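Local structure of neuroglobin (4B4Y) at residues K107-T110 with E111-G114. The protein binds heme and molecular oxygen, probably reversibly, as a globin of the neuroglobin type from a marine acoel. Numbering follows the deposited sequence.
Sequences KVPT and ELFG. With HEM (protoporphyrin IX containing Fe), chain B.
Thr110 O, a backbone carbonyl oxygen, is gripped from two directions, by Phe113 N at 3.2 Å and by a water. These bonds lie where the FG corner of the globin fold runs into helix 111-127. The water, which donates to Thr110 O, accepts from Gly114 N at 2.8 Å and thereby bridges the turn. One residue earlier, Leu112 N donates to Pro109 O at 2.9 Å, another link spanning three residues.

The backbone held in this way presents Val108, Leu112 and Phe113 to the heme. A chi1 of 174° swings Val108 CG1 away from its amide and toward both a heme vinyl and the Phe113 ring. It lies 3.4 Å from the vinyl atom HEM CAC. Val108 CG1 to Phe113 CE2 is 4.0 Å. Leu112 CD1 reaches the same vinyl, 3.9 Å from HEM CAC, with Pro109 alongside it; both residues also pack on Ile49 of helix 46-49. The Phe113 ring receives the heme methyl CMC over the centre of one face, 4.1 Å above its plane, while Thr110 O and the vinyl end CBB lie at its edge; Thr149 and Val152 of helix 135-153 also touch this side chain. With the ring of Phe113 cut back to an alanine here, the heme methyl is likely to lose the face it rests on, and Val108 CG1 its aromatic neighbour. The ring's nearest approach to the porphyrin is at the meso carbon, with Phe113 CE1 3.3 Å from HEM CHC.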
loop_
_atom_site.group_PDB
_atom_site.type_symbol
_atom_site.label_atom_id
_atom_site.label_comp_id
_atom_site.label_asym_id
_atom_site.label_seq_id
_atom_site.Cartn_x
_atom_site.Cartn_y
_atom_site.Cartn_z
ATOM N N LYS A 107 -12.287 1.482 -6.221
ATOM C CA LYS A 107 -11.298 0.673 -5.440
ATOM C C LYS A 107 -11.882 0.095 -4.156
ATOM O O LYS A 107 -11.475 -0.983 -3.713
ATOM C CB LYS A 107 -10.037 1.460 -5.102
ATOM C CG LYS A 107 -9.203 1.876 -6.342
ATOM C CD LYS A 107 -7.970 2.707 -5.938
ATOM C CE LYS A 107 -7.314 3.407 -7.140
ATOM N NZ LYS A 107 -5.946 3.711 -6.787
ATOM N N VAL A 108 -12.819 0.810 -3.538
ATOM C CA VAL A 108 -13.372 0.314 -2.273
ATOM C C VAL A 108 -14.906 0.312 -2.394
ATOM O O VAL A 108 -15.531 1.371 -2.470
ATOM C CB VAL A 108 -12.946 1.165 -1.084
ATOM C CG1 VAL A 108 -13.664 0.691 0.188
ATOM C CG2 VAL A 108 -11.454 1.212 -0.970
ATOM N N PRO A 109 -15.509 -0.870 -2.370
ATOM C CA PRO A 109 -16.964 -0.909 -2.472
ATOM C C PRO A 109 -17.566 -0.068 -1.347
ATOM O O PRO A 109 -17.224 -0.209 -0.145
ATOM C CB PRO A 109 -17.302 -2.388 -2.285
ATOM C CG PRO A 109 -16.040 -3.148 -2.834
ATOM C CD PRO A 109 -14.887 -2.215 -2.363
ATOM N N THR A 110 -18.450 0.812 -1.739
ATOM C CA THR A 110 -18.960 1.816 -0.855
ATOM C C THR A 110 -19.660 1.274 0.421
ATOM O O THR A 110 -19.533 1.890 1.475
ATOM C CB THR A 110 -19.812 2.786 -1.683
ATOM O OG1 THR A 110 -20.399 3.739 -0.832
ATOM C CG2 THR A 110 -20.961 1.986 -2.251
ATOM N N GLU A 111 -20.335 0.106 0.356
ATOM C CA GLU A 111 -20.975 -0.463 1.547
ATOM C C GLU A 111 -19.958 -0.946 2.598
ATOM O O GLU A 111 -20.285 -1.097 3.786
ATOM C CB GLU A 111 -22.033 -1.548 1.181
ATOM C CG GLU A 111 -23.366 -0.981 0.597
ATOM C CD GLU A 111 -24.011 0.141 1.500
ATOM O OE1 GLU A 111 -24.652 -0.153 2.578
ATOM O OE2 GLU A 111 -23.861 1.332 1.100
ATOM N N LEU A 112 -18.707 -1.138 2.224
ATOM C CA LEU A 112 -17.724 -1.448 3.276
ATOM C C LEU A 112 -17.453 -0.329 4.312
ATOM O O LEU A 112 -17.016 -0.606 5.439
ATOM C CB LEU A 112 -16.407 -1.914 2.660
ATOM C CG LEU A 112 -16.439 -3.317 1.955
ATOM C CD1 LEU A 112 -15.038 -3.594 1.352
ATOM C CD2 LEU A 112 -16.716 -4.387 2.989
ATOM N N PHE A 113 -17.666 0.926 3.949
ATOM C CA PHE A 113 -17.553 2.007 4.953
ATOM C C PHE A 113 -18.533 1.760 6.116
ATOM O O PHE A 113 -18.150 1.823 7.277
ATOM C CB PHE A 113 -17.737 3.428 4.296
ATOM C CG PHE A 113 -16.453 3.934 3.660
ATOM C CD1 PHE A 113 -15.496 4.572 4.433
ATOM C CD2 PHE A 113 -16.154 3.658 2.335
ATOM C CE1 PHE A 113 -14.292 4.961 3.873
ATOM C CE2 PHE A 113 -14.955 4.091 1.732
ATOM C CZ PHE A 113 -14.032 4.723 2.505
ATOM N N GLY A 114 -19.788 1.506 5.795
ATOM C CA GLY A 114 -20.811 1.121 6.810
ATOM C C GLY A 114 -20.414 -0.059 7.645
ATOM O O GLY A 114 -20.541 -0.066 8.864
HETATM C CHA HEM B . -5.516 3.135 3.016
HETATM C CHB HEM B . -7.799 5.258 6.676
HETATM C CHC HEM B . -11.938 3.087 5.223
HETATM C CHD HEM B . -9.391 0.204 2.349
HETATM C C1A HEM B . -5.768 3.912 4.121
HETATM C C2A HEM B . -4.878 4.852 4.718
HETATM C C3A HEM B . -5.495 5.424 5.723
HETATM C C4A HEM B . -6.814 4.922 5.759
HETATM C CMA HEM B . -4.957 6.536 6.689
HETATM C CAA HEM B . -3.418 5.107 4.211
HETATM C CBA HEM B . -2.481 4.279 5.063
HETATM C CGA HEM B . -1.079 4.234 4.492
HETATM O O1A HEM B . -0.512 5.221 4.040
HETATM O O2A HEM B . -0.485 3.135 4.475
HETATM C C1B HEM B . -9.162 4.897 6.598
HETATM C C2B HEM B . -10.255 5.432 7.394
HETATM C C3B HEM B . -11.382 4.876 6.985
HETATM C C4B HEM B . -11.049 3.919 5.944
HETATM C CMB HEM B . -10.047 6.519 8.484
HETATM C CAB HEM B . -12.795 5.098 7.563
HETATM C CBB HEM B . -13.417 6.264 7.363
HETATM C C1C HEM B . -11.584 2.053 4.383
HETATM C C2C HEM B . -12.422 0.909 3.978
HETATM C C3C HEM B . -11.689 0.078 3.264
HETATM C C4C HEM B . -10.394 0.683 3.149
HETATM C CMC HEM B . -13.893 0.666 4.405
HETATM C CAC HEM B . -12.172 -1.264 2.591
HETATM C CBC HEM B . -11.285 -2.260 2.492
HETATM C C1D HEM B . -8.181 0.820 2.087
HETATM C C2D HEM B . -7.234 0.500 1.006
HETATM C C3D HEM B . -6.110 1.419 1.282
HETATM C C4D HEM B . -6.380 2.181 2.480
HETATM C CMD HEM B . -7.280 -0.563 -0.097
HETATM C CAD HEM B . -4.756 1.473 0.577
HETATM C CBD HEM B . -4.884 0.547 1.841
HETATM C CGD HEM B . -3.577 0.023 1.920
HETATM O O1D HEM B . -3.460 -0.952 2.690
HETATM O O2D HEM B . -2.795 0.640 1.120
HETATM N NA HEM B . -6.935 3.999 4.773
HETATM N NB HEM B . -9.695 4.010 5.743
HETATM N NC HEM B . -10.359 1.864 3.875
HETATM N ND HEM B . -7.648 1.857 2.844
HETATM FE FE HEM B . -8.621 2.946 4.262
HETATM O O HOH W 1 -21.677 2.319 3.848
#